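Side-chain contacts in putative protease (Parabacteroides distasonis ATCC 8503, PDB 3KD4), which is of unknown function but is probably an exported protease, with a central region that may be transglutaminase-like: residues A[308-313]-A[344-349]; A[399-404]-A[489-494]. All coordinates share one frame; numbering follows the deposited sequence.

In the fold
Contact 1 comes first along the chain and closes before contact 2 opens. It sets a short helical turn, 346-349, against one face of the antiparallel sheet that holds strand 305-312. Contact 2 belongs to the DUF3858 region, where a loop containing a 3-10 turn and helix 481-495 pack on the mixed sheet that includes strands 423-433 and 465-474. Their centres lie 23 Å apart and their nearest atoms about 7 Å, without touching. R349 of contact 1 nonetheless forms a salt bridge to E418, which lies between the segments of contact 2 in sequence, and this pair joins the helical turn to the DUF3858 region.

Contact 1: A[308-313]-A[344-349]; sequences LAVYPG and SPLTNR
V310 and L346 mark the nearest approach of the two backbones, their CA atoms 8.9 Å apart, so side chains alone bridge the segments. The setting is an antiparallel sheet: residues 308-313 lie on strand 305-312, flanked by strands 327-334 and 353-357, while 344-349 forms a turn leading into a short, loosely formed helix at about 346-349. P345 O accepts a hydrogen bond from N348 N at 3.0 Å within the turn. Strand alternation then sorts the residues, with L308 and V310 facing the turn and A309 and Y311 reaching L215 on helix 211-222 behind the sheet. L346 answers the first pair with its two methyl branches. Its CD1 meets L308 CD1 at 4.0 Å, the two chains meeting at a slant, and its other branch goes to V310, which runs past it in the opposite sense. The two leucines and the valine form a small apolar patch, to which A329 adds on the L346 side and V355 on the L308 side. Farther along the turn, R349 is held by a salt bridge to D353. In V310, CG1 stands anti to the backbone N (chi1 -174°), which turns the other methyl toward the helix: V310 CG2 lies 3.7 Å from L346 CD2.

Contact 2: A[399-404]-A[489-494]; sequences AGIDSW and SLIHEW
D402 OD2 sits at the edge of the W494 indole, close to the ring plane, while I401 approaches the same ring obliquely, its CB 4.4 Å from W494 CD1. R470 makes a cation-pi contact with this indole. The second indole, W404, carries G400 C and I401 CA from its own loop over one face, both displaced toward the rim. Across the contact, W494 NE1 donates to D402 OD2 at 3.1 Å with an N-H...O angle of 164°, a nearly straight bond that meets the oxygen from above the carboxylate plane, 41° out of it. The chi1 of -175° sets the W494 side chain opposite the backbone N and carries the ring off helix 481-495 toward the loop. In the DUF3858 region, that helix and the 3-10 turn 401-403 share one sheet as a floor: I401 and W494 both rest on I472 of strand 465-474, and I401 CG2 also lies 4.4 Å from I491 CG2. With an alanine in place of D402, the W494 indole N-H would probably lose its acceptor and the ring be freer to shift. A water lies 2.9 Å from D402 OD1 and 3.3 Å from W494 O, which accepts a hydrogen bond from R470. Within the turn, S403 OG donates to G400 O at 2.7 Å. The same carbonyl oxygen takes a second bond, from the backbone N of S403.

Contact 1: A[308-313]-A[344-349]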
loop_
_atom_site.group_PDB
_atom_site.type_symbol
_atom_site.label_atom_id
_atom_site.label_comp_id
_atom_site.label_asym_id
_atom_site.label_seq_id
_atom_site.Cartn_x
_atom_site.Cartn_y
_atom_site.Cartn_z
ATOM N N LEU A 308 12.186 3.768 -10.638
ATOM C CA LEU A 308 11.721 4.864 -9.802
ATOM C C LEU A 308 11.294 4.326 -8.454
ATOM O O LEU A 308 10.686 3.258 -8.361
ATOM C CB LEU A 308 10.502 5.547 -10.445
ATOM C CG LEU A 308 10.591 5.950 -11.920
ATOM C CD1 LEU A 308 9.278 6.655 -12.353
ATOM C CD2 LEU A 308 11.816 6.864 -12.158
ATOM N N ALA A 309 11.590 5.092 -7.428
ATOM C CA ALA A 309 11.119 4.844 -6.083
ATOM C C ALA A 309 9.981 5.824 -5.764
ATOM O O ALA A 309 10.064 7.012 -6.094
ATOM C CB ALA A 309 12.268 4.995 -5.076
ATOM N N VAL A 310 8.930 5.319 -5.121
ATOM C CA VAL A 310 7.788 6.129 -4.716
ATOM C C VAL A 310 7.742 6.206 -3.200
ATOM O O VAL A 310 7.704 5.162 -2.509
ATOM C CB VAL A 310 6.446 5.505 -5.247
ATOM C CG1 VAL A 310 5.234 6.423 -4.952
ATOM C CG2 VAL A 310 6.556 5.194 -6.769
ATOM N N TYR A 311 7.789 7.432 -2.692
ATOM C CA TYR A 311 7.727 7.731 -1.278
ATOM C C TYR A 311 6.426 8.440 -0.949
ATOM O O TYR A 311 5.838 9.111 -1.811
ATOM C CB TYR A 311 8.811 8.741 -0.897
ATOM C CG TYR A 311 10.225 8.289 -1.069
ATOM C CD1 TYR A 311 10.902 8.470 -2.269
ATOM C CD2 TYR A 311 10.892 7.681 -0.027
ATOM C CE1 TYR A 311 12.251 8.073 -2.387
ATOM C CE2 TYR A 311 12.187 7.290 -0.149
ATOM C CZ TYR A 311 12.860 7.484 -1.317
ATOM O OH TYR A 311 14.149 7.028 -1.378
ATOM N N PRO A 312 6.013 8.372 0.324
ATOM C CA PRO A 312 4.929 9.230 0.781
ATOM C C PRO A 312 5.246 10.673 0.525
ATOM O O PRO A 312 6.414 11.106 0.593
ATOM C CB PRO A 312 4.847 8.957 2.289
ATOM C CG PRO A 312 5.491 7.628 2.483
ATOM C CD PRO A 312 6.515 7.471 1.378
ATOM N N GLY A 313 4.211 11.437 0.231
ATOM C CA GLY A 313 4.393 12.774 -0.217
ATOM C C GLY A 313 4.818 13.763 0.842
ATOM O O GLY A 313 5.345 14.812 0.510
ATOM N N SER A 344 -0.103 -0.367 -10.388
ATOM C CA SER A 344 -1.137 0.633 -10.494
ATOM C C SER A 344 -0.568 1.929 -11.088
ATOM O O SER A 344 0.560 2.305 -10.786
ATOM C CB SER A 344 -1.698 0.910 -9.100
ATOM O OG SER A 344 -2.633 1.964 -9.193
ATOM N N PRO A 345 -1.347 2.638 -11.913
ATOM C CA PRO A 345 -0.739 3.802 -12.598
ATOM C C PRO A 345 -0.256 4.870 -11.635
ATOM O O PRO A 345 -1.010 5.258 -10.727
ATOM C CB PRO A 345 -1.886 4.359 -13.443
ATOM C CG PRO A 345 -2.782 3.179 -13.683
ATOM C CD PRO A 345 -2.685 2.321 -12.448
ATOM N N LEU A 346 0.974 5.358 -11.837
ATOM C CA LEU A 346 1.485 6.431 -10.975
ATOM C C LEU A 346 0.621 7.669 -11.046
ATOM O O LEU A 346 0.507 8.392 -10.065
ATOM C CB LEU A 346 2.929 6.814 -11.323
ATOM C CG LEU A 346 4.033 5.840 -10.972
ATOM C CD1 LEU A 346 5.381 6.472 -11.381
ATOM C CD2 LEU A 346 4.047 5.501 -9.492
ATOM N N THR A 347 -0.023 7.889 -12.185
ATOM C CA THR A 347 -0.884 9.055 -12.376
ATOM C C THR A 347 -2.236 8.962 -11.624
ATOM O O THR A 347 -3.001 9.934 -11.597
ATOM C CB THR A 347 -1.109 9.306 -13.877
ATOM O OG1 THR A 347 -1.676 8.122 -14.477
ATOM C CG2 THR A 347 0.237 9.666 -14.569
ATOM N N ASN A 348 -2.528 7.823 -10.988
ATOM C CA ASN A 348 -3.717 7.745 -10.128
ATOM C C ASN A 348 -3.564 8.606 -8.897
ATOM O O ASN A 348 -4.454 9.365 -8.537
ATOM C CB ASN A 348 -4.056 6.302 -9.723
ATOM C CG ASN A 348 -4.684 5.519 -10.833
ATOM O OD1 ASN A 348 -4.749 5.961 -11.981
ATOM N ND2 ASN A 348 -5.181 4.350 -10.496
ATOM N N ARG A 349 -2.426 8.496 -8.227
ATOM C CA ARG A 349 -2.192 9.303 -7.033
ATOM C C ARG A 349 -1.424 10.580 -7.356
ATOM O O ARG A 349 -1.428 11.537 -6.587
ATOM C CB ARG A 349 -1.472 8.466 -5.973
ATOM C CG ARG A 349 -2.287 7.248 -5.455
ATOM C CD ARG A 349 -1.455 6.383 -4.511
ATOM N NE ARG A 349 -0.877 7.197 -3.450
ATOM C CZ ARG A 349 -1.556 7.669 -2.403
ATOM N NH1 ARG A 349 -2.846 7.381 -2.236
ATOM N NH2 ARG A 349 -0.951 8.436 -1.502
#

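Contact 2: A[399-404]-A[489-494]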
loop_
_atom_site.group_PDB
_atom_site.type_symbol
_atom_site.label_atom_id
_atom_site.label_comp_id
_atom_site.label_asym_id
_atom_site.label_seq_id
_atom_site.Cartn_x
_atom_site.Cartn_y
_atom_site.Cartn_z
ATOM N N ALA A 399 -16.124 -2.172 -13.361
ATOM C CA ALA A 399 -14.927 -1.353 -13.356
ATOM C C ALA A 399 -15.232 0.038 -12.810
ATOM O O ALA A 399 -16.342 0.548 -12.953
ATOM C CB ALA A 399 -14.362 -1.257 -14.770
ATOM N N GLY A 400 -14.238 0.655 -12.180
ATOM C CA GLY A 400 -14.372 2.020 -11.720
ATOM C C GLY A 400 -14.960 2.124 -10.325
ATOM O O GLY A 400 -14.686 1.275 -9.466
ATOM N N ILE A 401 -15.756 3.178 -10.103
ATOM C CA ILE A 401 -16.226 3.511 -8.777
ATOM C C ILE A 401 -17.016 2.355 -8.196
ATOM O O ILE A 401 -16.999 2.150 -6.993
ATOM C CB ILE A 401 -17.119 4.778 -8.756
ATOM C CG1 ILE A 401 -16.324 6.004 -9.147
ATOM C CG2 ILE A 401 -17.605 5.057 -7.370
ATOM C CD1 ILE A 401 -17.222 7.213 -9.427
ATOM N N ASP A 402 -17.703 1.602 -9.048
ATOM C CA ASP A 402 -18.508 0.466 -8.569
ATOM C C ASP A 402 -17.681 -0.634 -7.924
ATOM O O ASP A 402 -18.241 -1.430 -7.193
ATOM C CB ASP A 402 -19.400 -0.106 -9.663
ATOM C CG ASP A 402 -20.497 0.872 -10.097
ATOM O OD1 ASP A 402 -21.357 1.249 -9.260
ATOM O OD2 ASP A 402 -20.502 1.251 -11.288
ATOM N N SER A 403 -16.367 -0.666 -8.170
ATOM C CA SER A 403 -15.492 -1.617 -7.516
ATOM C C SER A 403 -14.808 -1.036 -6.239
ATOM O O SER A 403 -14.077 -1.749 -5.554
ATOM C CB SER A 403 -14.425 -2.092 -8.511
ATOM O OG SER A 403 -13.492 -1.044 -8.808
ATOM N N TRP A 404 -15.060 0.233 -5.913
ATOM C CA TRP A 404 -14.352 0.889 -4.812
ATOM C C TRP A 404 -14.865 0.535 -3.416
ATOM O O TRP A 404 -14.274 0.942 -2.412
ATOM C CB TRP A 404 -14.368 2.400 -4.978
ATOM C CG TRP A 404 -13.568 2.919 -6.091
ATOM C CD1 TRP A 404 -12.739 2.212 -6.942
ATOM C CD2 TRP A 404 -13.411 4.284 -6.430
ATOM N NE1 TRP A 404 -12.126 3.071 -7.812
ATOM C CE2 TRP A 404 -12.505 4.349 -7.508
ATOM C CE3 TRP A 404 -13.953 5.463 -5.932
ATOM C CZ2 TRP A 404 -12.136 5.561 -8.099
ATOM C CZ3 TRP A 404 -13.597 6.660 -6.518
ATOM C CH2 TRP A 404 -12.690 6.705 -7.581
ATOM N N SER A 489 -22.493 12.633 -1.461
ATOM C CA SER A 489 -23.748 12.722 -2.204
ATOM C C SER A 489 -23.548 12.371 -3.695
ATOM O O SER A 489 -24.383 11.711 -4.268
ATOM C CB SER A 489 -24.424 14.077 -1.974
ATOM O OG SER A 489 -23.746 15.109 -2.657
ATOM N N LEU A 490 -22.390 12.704 -4.280
ATOM C CA LEU A 490 -22.087 12.309 -5.651
ATOM C C LEU A 490 -21.972 10.812 -5.769
ATOM O O LEU A 490 -22.588 10.180 -6.663
ATOM C CB LEU A 490 -20.787 12.975 -6.158
ATOM C CG LEU A 490 -20.754 14.505 -6.237
ATOM C CD1 LEU A 490 -19.349 15.051 -6.668
ATOM C CD2 LEU A 490 -21.843 15.039 -7.197
ATOM N N ILE A 491 -21.171 10.227 -4.868
ATOM C CA ILE A 491 -20.869 8.798 -4.944
ATOM C C ILE A 491 -22.162 8.023 -4.733
ATOM O O ILE A 491 -22.462 7.056 -5.437
ATOM C CB ILE A 491 -19.765 8.353 -3.918
ATOM C CG1 ILE A 491 -18.429 8.980 -4.314
ATOM C CG2 ILE A 491 -19.676 6.827 -3.867
ATOM C CD1 ILE A 491 -17.398 9.100 -3.133
ATOM N N HIS A 492 -22.935 8.474 -3.771
ATOM C CA HIS A 492 -24.221 7.855 -3.505
ATOM C C HIS A 492 -25.203 7.984 -4.704
ATOM O O HIS A 492 -25.940 7.058 -5.014
ATOM C CB HIS A 492 -24.793 8.470 -2.229
ATOM C CG HIS A 492 -26.186 8.040 -1.918
ATOM N ND1 HIS A 492 -26.486 6.764 -1.484
ATOM C CD2 HIS A 492 -27.355 8.722 -1.935
ATOM C CE1 HIS A 492 -27.790 6.668 -1.290
ATOM N NE2 HIS A 492 -28.339 7.846 -1.543
ATOM N N GLU A 493 -25.201 9.129 -5.380
ATOM C CA GLU A 493 -26.075 9.292 -6.555
ATOM C C GLU A 493 -25.718 8.249 -7.598
ATOM O O GLU A 493 -26.607 7.666 -8.239
ATOM C CB GLU A 493 -25.990 10.701 -7.142
ATOM C CG GLU A 493 -27.030 10.946 -8.268
ATOM C CD GLU A 493 -28.069 11.999 -7.913
ATOM O OE1 GLU A 493 -28.380 12.173 -6.730
ATOM O OE2 GLU A 493 -28.554 12.663 -8.846
ATOM N N TRP A 494 -24.425 7.963 -7.727
ATOM C CA TRP A 494 -23.963 6.949 -8.663
ATOM C C TRP A 494 -24.363 5.527 -8.264
ATOM O O TRP A 494 -24.840 4.769 -9.109
ATOM C CB TRP A 494 -22.440 7.019 -8.863
ATOM C CG TRP A 494 -21.987 6.077 -9.901
ATOM C CD1 TRP A 494 -21.415 4.875 -9.709
ATOM C CD2 TRP A 494 -22.101 6.251 -11.315
ATOM N NE1 TRP A 494 -21.172 4.254 -10.921
ATOM C CE2 TRP A 494 -21.563 5.098 -11.926
ATOM C CE3 TRP A 494 -22.592 7.270 -12.124
ATOM C CZ2 TRP A 494 -21.503 4.941 -13.317
ATOM C CZ3 TRP A 494 -22.526 7.126 -13.519
ATOM C CH2 TRP A 494 -21.977 5.973 -14.097
HETATM O O HOH W 1 -24.023 1.843 -10.313
#